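Local structure of uncharacterized protein (Desulfotomaculum acetoxidans, 3U4Y) at residues Arg21-Ser26 and Leu33-Leu38; Arg295-Phe300 and Gly308-Ile313. The protein is of unknown function but has the lactonase-like seven-bladed beta-propeller fold, which in other members of that family supports sugar-lactone hydrolysis. One frame throughout, in Å; residues are numbered along the deposited sequence.

Contact 1 (Arg21-Ser26 and Leu33-Leu38); sequences RISFFS and LNQITL
Gln35 lays its amide obliquely over one face of the Arg21 guanidinium, the two planes 37° apart, with NE2 of Gln35 3.2 Å above the guanidinium centre. No hydrogen bond joins the two groups. The amide instead spends one N-H, close to its own plane, on Ser23 OG, with Gln35 NE2 to Ser23 OG at 3.0 Å (151° at the hydrogen). Arg21 reaches this place with CG anti to the backbone N (chi1 -175°) and a bend at chi3, and its CD passes 3.3 Å from Thr37 OG1. Glu16 on the neighbouring strand completes the network, one carboxylate oxygen forming a salt bridge with Arg21 NH1 and the other a hydrogen bond with Ser23 OG. On the opposite face of the sheet Ile22 and Ile36 lie side by side, CD1 of Ile22 4.0 Å from CB of Ile36. Phe24 crosses Asn34 there, its CB 3.9 Å from Asn34 ND2 and its ring edge toward Asn34 O. Phe24 and Ile36 both pack on Ile67 of strand 63-68 in the next blade. Beneath the side chains the antiparallel ladder sets this register: Ile22 N donates to Ile36 O at 3.1 Å, with a weak bond returned from Ile36 N, and Phe24 N donates to Asn34 O at 3.0 Å. An alanine in place of Arg21 would probably leave the Gln35 amide without its flat neighbour and Glu16 without its salt bridge, loosening the polar face of the hairpin. The outer edge of this propeller blade is thus two-sided: one face is tied by charge and amide groups, where Glu16 is likely to be kept ionised by the arginine, and the other is largely apolar, with Asn34 among Ile22, Phe24 and Ile36, and packs against the next blade.

Contact 2 (Arg295-Phe300 and Gly308-Ile313); sequences RELKVF and GYVAGI
Leu297 O is held by two neighbouring groups of the facing segment: Val310 N donates to it at 3.2 Å, nearly along the C=O axis and at 151° at the hydrogen, and Tyr309 CA adds a C-H...O contact, also at 3.2 Å. Two residues further on, Val299 N donates to Gly308 O at 3.1 Å from above the carbonyl plane, and the return bond from Gly308 N to Val299 O is weak. Gly308 has backbone angles at which a beta carbon would run into the preceding carbonyl. On one face Tyr309 CG sits in the crowded position between the backbone N and the carbonyl carbon, and the extended Glu296 side chain crosses it at about a right angle, bringing OE1 of Glu296 to 3.4 Å from Tyr309 CB. Leu297, with CG anti to its backbone N, points toward the facing segment and lies obliquely across Val310, its CB meeting Val310 CG2. The type II turn from Val310 to Ile313, with Gly312 at positive phi, then folds the chain back, so that CD1 of Ile313 comes within 4.4 Å of Leu297 CD2. Ile313 also packs on Val14 and Glu16 of strand 11-16 in the adjoining blade. Strands 296-301 and 306-309 form the outer hairpin of a four-stranded antiparallel blade, the repeating unit of a beta-propeller.

Contacts 1 and 2 are equivalent in the fold, each pairing the two outer strands of a blade, and both are partly buried. The blades are neighbours at the ring closure, where the sheet of contact 1 joins strands from the start of the chain to strand 319-321 near its end. Contact 1 is the longer ladder, with a charged and amide-rich face; contact 2 has a short ladder that gives way to a turn, and relies more on aliphatic packing. They touch directly in a mixed seam: Phe25 CE1 meets Leu297 CD2 at 4.1 Å as apolar groups, while Ser23 CB lies 3.8 Å from Ile313 CD1 and the polar ends of Arg21 and Gln35 approach Gly312 without bonding.

Contact 1 (Arg21-Ser26 and Leu33-Leu38)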
loop_
_atom_site.group_PDB
_atom_site.type_symbol
_atom_site.label_atom_id
_atom_site.label_comp_id
_atom_site.label_asym_id
_atom_site.label_seq_id
_atom_site.Cartn_x
_atom_site.Cartn_y
_atom_site.Cartn_z
ATOM N N ARG A 21 -13.890 -1.419 11.718
ATOM C CA ARG A 21 -13.133 -2.343 12.541
ATOM C C ARG A 21 -11.795 -2.694 11.859
ATOM O O ARG A 21 -11.578 -2.347 10.698
ATOM C CB ARG A 21 -13.992 -3.598 12.744
ATOM C CG ARG A 21 -13.422 -4.618 13.678
ATOM C CD ARG A 21 -14.390 -5.751 13.901
ATOM N NE ARG A 21 -14.542 -6.602 12.731
ATOM C CZ ARG A 21 -15.259 -7.722 12.716
ATOM N NH1 ARG A 21 -15.356 -8.446 11.612
ATOM N NH2 ARG A 21 -15.877 -8.134 13.808
ATOM N N ILE A 22 -10.900 -3.356 12.593
ATOM C CA ILE A 22 -9.688 -3.942 12.032
ATOM C C ILE A 22 -9.450 -5.279 12.729
ATOM O O ILE A 22 -9.864 -5.473 13.858
ATOM C CB ILE A 22 -8.452 -3.076 12.291
ATOM C CG1 ILE A 22 -7.833 -3.454 13.635
ATOM C CG2 ILE A 22 -8.796 -1.611 12.271
ATOM C CD1 ILE A 22 -6.954 -2.384 14.219
ATOM N N SER A 23 -8.779 -6.200 12.048
ATOM C CA SER A 23 -8.468 -7.513 12.600
ATOM C C SER A 23 -6.994 -7.834 12.442
ATOM O O SER A 23 -6.372 -7.471 11.455
ATOM C CB SER A 23 -9.258 -8.614 11.888
ATOM O OG SER A 23 -10.647 -8.470 12.074
ATOM N N PHE A 24 -6.442 -8.519 13.430
ATOM C CA PHE A 24 -5.131 -9.091 13.318
ATOM C C PHE A 24 -5.396 -10.553 13.099
ATOM O O PHE A 24 -6.311 -11.105 13.691
ATOM C CB PHE A 24 -4.361 -8.884 14.602
ATOM C CG PHE A 24 -3.957 -7.467 14.841
ATOM C CD1 PHE A 24 -2.782 -6.972 14.316
ATOM C CD2 PHE A 24 -4.739 -6.629 15.596
ATOM C CE1 PHE A 24 -2.395 -5.665 14.554
ATOM C CE2 PHE A 24 -4.354 -5.324 15.825
ATOM C CZ PHE A 24 -3.184 -4.847 15.310
ATOM N N PHE A 25 -4.614 -11.174 12.231
ATOM C CA PHE A 25 -4.805 -12.572 11.893
ATOM C C PHE A 25 -3.429 -13.237 11.888
ATOM O O PHE A 25 -2.406 -12.569 11.712
ATOM C CB PHE A 25 -5.483 -12.687 10.520
ATOM C CG PHE A 25 -4.702 -12.053 9.416
ATOM C CD1 PHE A 25 -3.988 -12.825 8.520
ATOM C CD2 PHE A 25 -4.648 -10.675 9.289
ATOM C CE1 PHE A 25 -3.238 -12.236 7.504
ATOM C CE2 PHE A 25 -3.910 -10.077 8.271
ATOM C CZ PHE A 25 -3.198 -10.863 7.383
ATOM N N SER A 26 -3.387 -14.546 12.100
ATOM C CA SER A 26 -2.118 -15.235 11.995
ATOM C C SER A 26 -1.884 -15.719 10.569
ATOM O O SER A 26 -2.768 -16.301 9.938
ATOM C CB SER A 26 -2.035 -16.402 12.963
ATOM O OG SER A 26 -2.054 -17.632 12.262
ATOM N N LEU A 33 -6.929 -12.968 15.545
ATOM C CA LEU A 33 -6.082 -12.807 16.714
ATOM C C LEU A 33 -6.709 -11.851 17.712
ATOM O O LEU A 33 -6.820 -12.154 18.898
ATOM C CB LEU A 33 -4.749 -12.209 16.293
ATOM C CG LEU A 33 -3.517 -13.055 16.506
ATOM C CD1 LEU A 33 -3.785 -14.435 15.950
ATOM C CD2 LEU A 33 -2.373 -12.381 15.796
ATOM N N ASN A 34 -7.062 -10.668 17.214
ATOM C CA ASN A 34 -7.654 -9.605 18.008
ATOM C C ASN A 34 -8.486 -8.754 17.057
ATOM O O ASN A 34 -8.050 -8.485 15.946
ATOM C CB ASN A 34 -6.573 -8.726 18.646
ATOM C CG ASN A 34 -5.415 -9.519 19.198
ATOM O OD1 ASN A 34 -5.429 -9.931 20.355
ATOM N ND2 ASN A 34 -4.383 -9.714 18.376
ATOM N N GLN A 35 -9.672 -8.325 17.482
ATOM C CA GLN A 35 -10.482 -7.439 16.656
ATOM C C GLN A 35 -10.835 -6.146 17.366
ATOM O O GLN A 35 -11.656 -6.117 18.288
ATOM C CB GLN A 35 -11.754 -8.135 16.192
ATOM C CG GLN A 35 -11.547 -9.110 15.070
ATOM C CD GLN A 35 -12.848 -9.681 14.570
ATOM O OE1 GLN A 35 -13.770 -9.915 15.346
ATOM N NE2 GLN A 35 -12.940 -9.897 13.262
ATOM N N ILE A 36 -10.219 -5.067 16.919
ATOM C CA ILE A 36 -10.453 -3.763 17.508
ATOM C C ILE A 36 -11.517 -2.991 16.743
ATOM O O ILE A 36 -11.362 -2.761 15.560
ATOM C CB ILE A 36 -9.164 -2.955 17.504
ATOM C CG1 ILE A 36 -8.103 -3.655 18.347
ATOM C CG2 ILE A 36 -9.412 -1.575 18.028
ATOM C CD1 ILE A 36 -6.894 -2.797 18.597
ATOM N N THR A 37 -12.594 -2.597 17.421
ATOM C CA THR A 37 -13.680 -1.839 16.793
ATOM C C THR A 37 -13.744 -0.421 17.379
ATOM O O THR A 37 -14.111 -0.244 18.540
ATOM C CB THR A 37 -15.058 -2.537 16.997
ATOM O OG1 THR A 37 -15.000 -3.913 16.586
ATOM C CG2 THR A 37 -16.160 -1.814 16.217
ATOM N N LEU A 38 -13.395 0.584 16.582
ATOM C CA LEU A 38 -13.373 1.968 17.065
ATOM C C LEU A 38 -14.443 2.906 16.483
ATOM O O LEU A 38 -14.546 4.057 16.903
ATOM C CB LEU A 38 -12.007 2.602 16.819
ATOM C CG LEU A 38 -10.820 2.073 17.613
ATOM C CD1 LEU A 38 -9.957 1.200 16.730
ATOM C CD2 LEU A 38 -10.011 3.245 18.137
#

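Contact 2 (Arg295-Phe300 and Gly308-Ile313)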
loop_
_atom_site.group_PDB
_atom_site.type_symbol
_atom_site.label_atom_id
_atom_site.label_comp_id
_atom_site.label_asym_id
_atom_site.label_seq_id
_atom_site.Cartn_x
_atom_site.Cartn_y
_atom_site.Cartn_z
ATOM N N ARG A 295 -15.642 -9.778 0.219
ATOM C CA ARG A 295 -15.482 -9.567 1.653
ATOM C C ARG A 295 -14.854 -10.808 2.277
ATOM O O ARG A 295 -15.363 -11.348 3.263
ATOM C CB ARG A 295 -16.834 -9.274 2.301
ATOM C CG ARG A 295 -17.526 -8.016 1.778
ATOM C CD ARG A 295 -17.351 -6.823 2.701
ATOM N NE ARG A 295 -17.725 -5.572 2.049
ATOM C CZ ARG A 295 -18.891 -4.954 2.205
ATOM N NH1 ARG A 295 -19.805 -5.463 3.013
ATOM N NH2 ARG A 295 -19.137 -3.822 1.556
ATOM N N GLU A 296 -13.758 -11.264 1.671
ATOM C CA GLU A 296 -13.071 -12.478 2.092
ATOM C C GLU A 296 -11.578 -12.204 2.165
ATOM O O GLU A 296 -11.063 -11.386 1.424
ATOM C CB GLU A 296 -13.369 -13.631 1.120
ATOM C CG GLU A 296 -12.828 -14.992 1.544
ATOM C CD GLU A 296 -13.541 -16.172 0.879
ATOM O OE1 GLU A 296 -12.915 -17.253 0.726
ATOM O OE2 GLU A 296 -14.733 -16.022 0.525
ATOM N N LEU A 297 -10.889 -12.854 3.094
ATOM C CA LEU A 297 -9.430 -12.846 3.080
ATOM C C LEU A 297 -8.944 -14.213 2.622
ATOM O O LEU A 297 -8.914 -15.151 3.410
ATOM C CB LEU A 297 -8.874 -12.519 4.462
ATOM C CG LEU A 297 -7.350 -12.392 4.557
ATOM C CD1 LEU A 297 -6.793 -11.541 3.435
ATOM C CD2 LEU A 297 -6.934 -11.813 5.887
ATOM N N LYS A 298 -8.582 -14.337 1.349
ATOM C CA LYS A 298 -8.175 -15.636 0.825
ATOM C C LYS A 298 -6.651 -15.735 0.776
ATOM O O LYS A 298 -5.961 -14.735 0.590
ATOM C CB LYS A 298 -8.778 -15.869 -0.563
ATOM C CG LYS A 298 -9.238 -17.296 -0.807
ATOM C CD LYS A 298 -9.658 -17.515 -2.257
ATOM C CE LYS A 298 -10.112 -18.957 -2.488
ATOM N NZ LYS A 298 -10.131 -19.368 -3.927
ATOM N N VAL A 299 -6.123 -16.938 0.960
ATOM C CA VAL A 299 -4.682 -17.130 0.924
ATOM C C VAL A 299 -4.300 -18.152 -0.134
ATOM O O VAL A 299 -4.900 -19.228 -0.238
ATOM C CB VAL A 299 -4.142 -17.540 2.278
ATOM C CG1 VAL A 299 -2.642 -17.480 2.281
ATOM C CG2 VAL A 299 -4.684 -16.603 3.327
ATOM N N PHE A 300 -3.312 -17.782 -0.939
ATOM C CA PHE A 300 -2.849 -18.624 -2.009
ATOM C C PHE A 300 -1.380 -18.831 -1.821
ATOM O O PHE A 300 -0.718 -18.070 -1.119
ATOM C CB PHE A 300 -3.033 -17.929 -3.347
ATOM C CG PHE A 300 -4.454 -17.685 -3.714
ATOM C CD1 PHE A 300 -5.105 -18.524 -4.603
ATOM C CD2 PHE A 300 -5.145 -16.605 -3.185
ATOM C CE1 PHE A 300 -6.423 -18.296 -4.960
ATOM C CE2 PHE A 300 -6.464 -16.368 -3.533
ATOM C CZ PHE A 300 -7.105 -17.219 -4.424
ATOM N N GLY A 308 -6.618 -21.555 1.678
ATOM C CA GLY A 308 -7.757 -21.423 2.572
ATOM C C GLY A 308 -7.969 -19.983 2.995
ATOM O O GLY A 308 -7.058 -19.169 2.854
ATOM N N TYR A 309 -9.158 -19.664 3.515
ATOM C CA TYR A 309 -9.481 -18.297 3.949
ATOM C C TYR A 309 -9.426 -18.168 5.476
ATOM O O TYR A 309 -9.327 -19.180 6.174
ATOM C CB TYR A 309 -10.843 -17.849 3.391
ATOM C CG TYR A 309 -12.064 -18.544 3.979
ATOM C CD1 TYR A 309 -13.046 -17.816 4.654
ATOM C CD2 TYR A 309 -12.250 -19.922 3.851
ATOM C CE1 TYR A 309 -14.173 -18.443 5.194
ATOM C CE2 TYR A 309 -13.381 -20.560 4.388
ATOM C CZ TYR A 309 -14.336 -19.813 5.061
ATOM O OH TYR A 309 -15.453 -20.426 5.598
ATOM N N VAL A 310 -9.464 -16.939 5.996
ATOM C CA VAL A 310 -9.524 -16.749 7.446
ATOM C C VAL A 310 -10.968 -16.640 7.910
ATOM O O VAL A 310 -11.810 -16.031 7.247
ATOM C CB VAL A 310 -8.745 -15.513 7.958
ATOM C CG1 VAL A 310 -7.263 -15.669 7.737
ATOM C CG2 VAL A 310 -9.246 -14.279 7.288
ATOM N N ALA A 311 -11.237 -17.243 9.057
ATOM C CA ALA A 311 -12.575 -17.320 9.612
ATOM C C ALA A 311 -13.182 -15.968 9.949
ATOM O O ALA A 311 -12.596 -15.163 10.665
ATOM C CB ALA A 311 -12.525 -18.155 10.854
ATOM N N GLY A 312 -14.378 -15.724 9.447
ATOM C CA GLY A 312 -15.134 -14.554 9.858
ATOM C C GLY A 312 -14.462 -13.190 9.811
ATOM O O GLY A 312 -14.643 -12.385 10.724
ATOM N N ILE A 313 -13.696 -12.913 8.757
ATOM C CA ILE A 313 -13.244 -11.547 8.485
ATOM C C ILE A 313 -13.904 -11.088 7.200
ATOM O O ILE A 313 -13.774 -11.744 6.169
ATOM C CB ILE A 313 -11.718 -11.432 8.275
ATOM C CG1 ILE A 313 -10.938 -11.731 9.555
ATOM C CG2 ILE A 313 -11.361 -10.038 7.814
ATOM C CD1 ILE A 313 -9.456 -11.436 9.423
#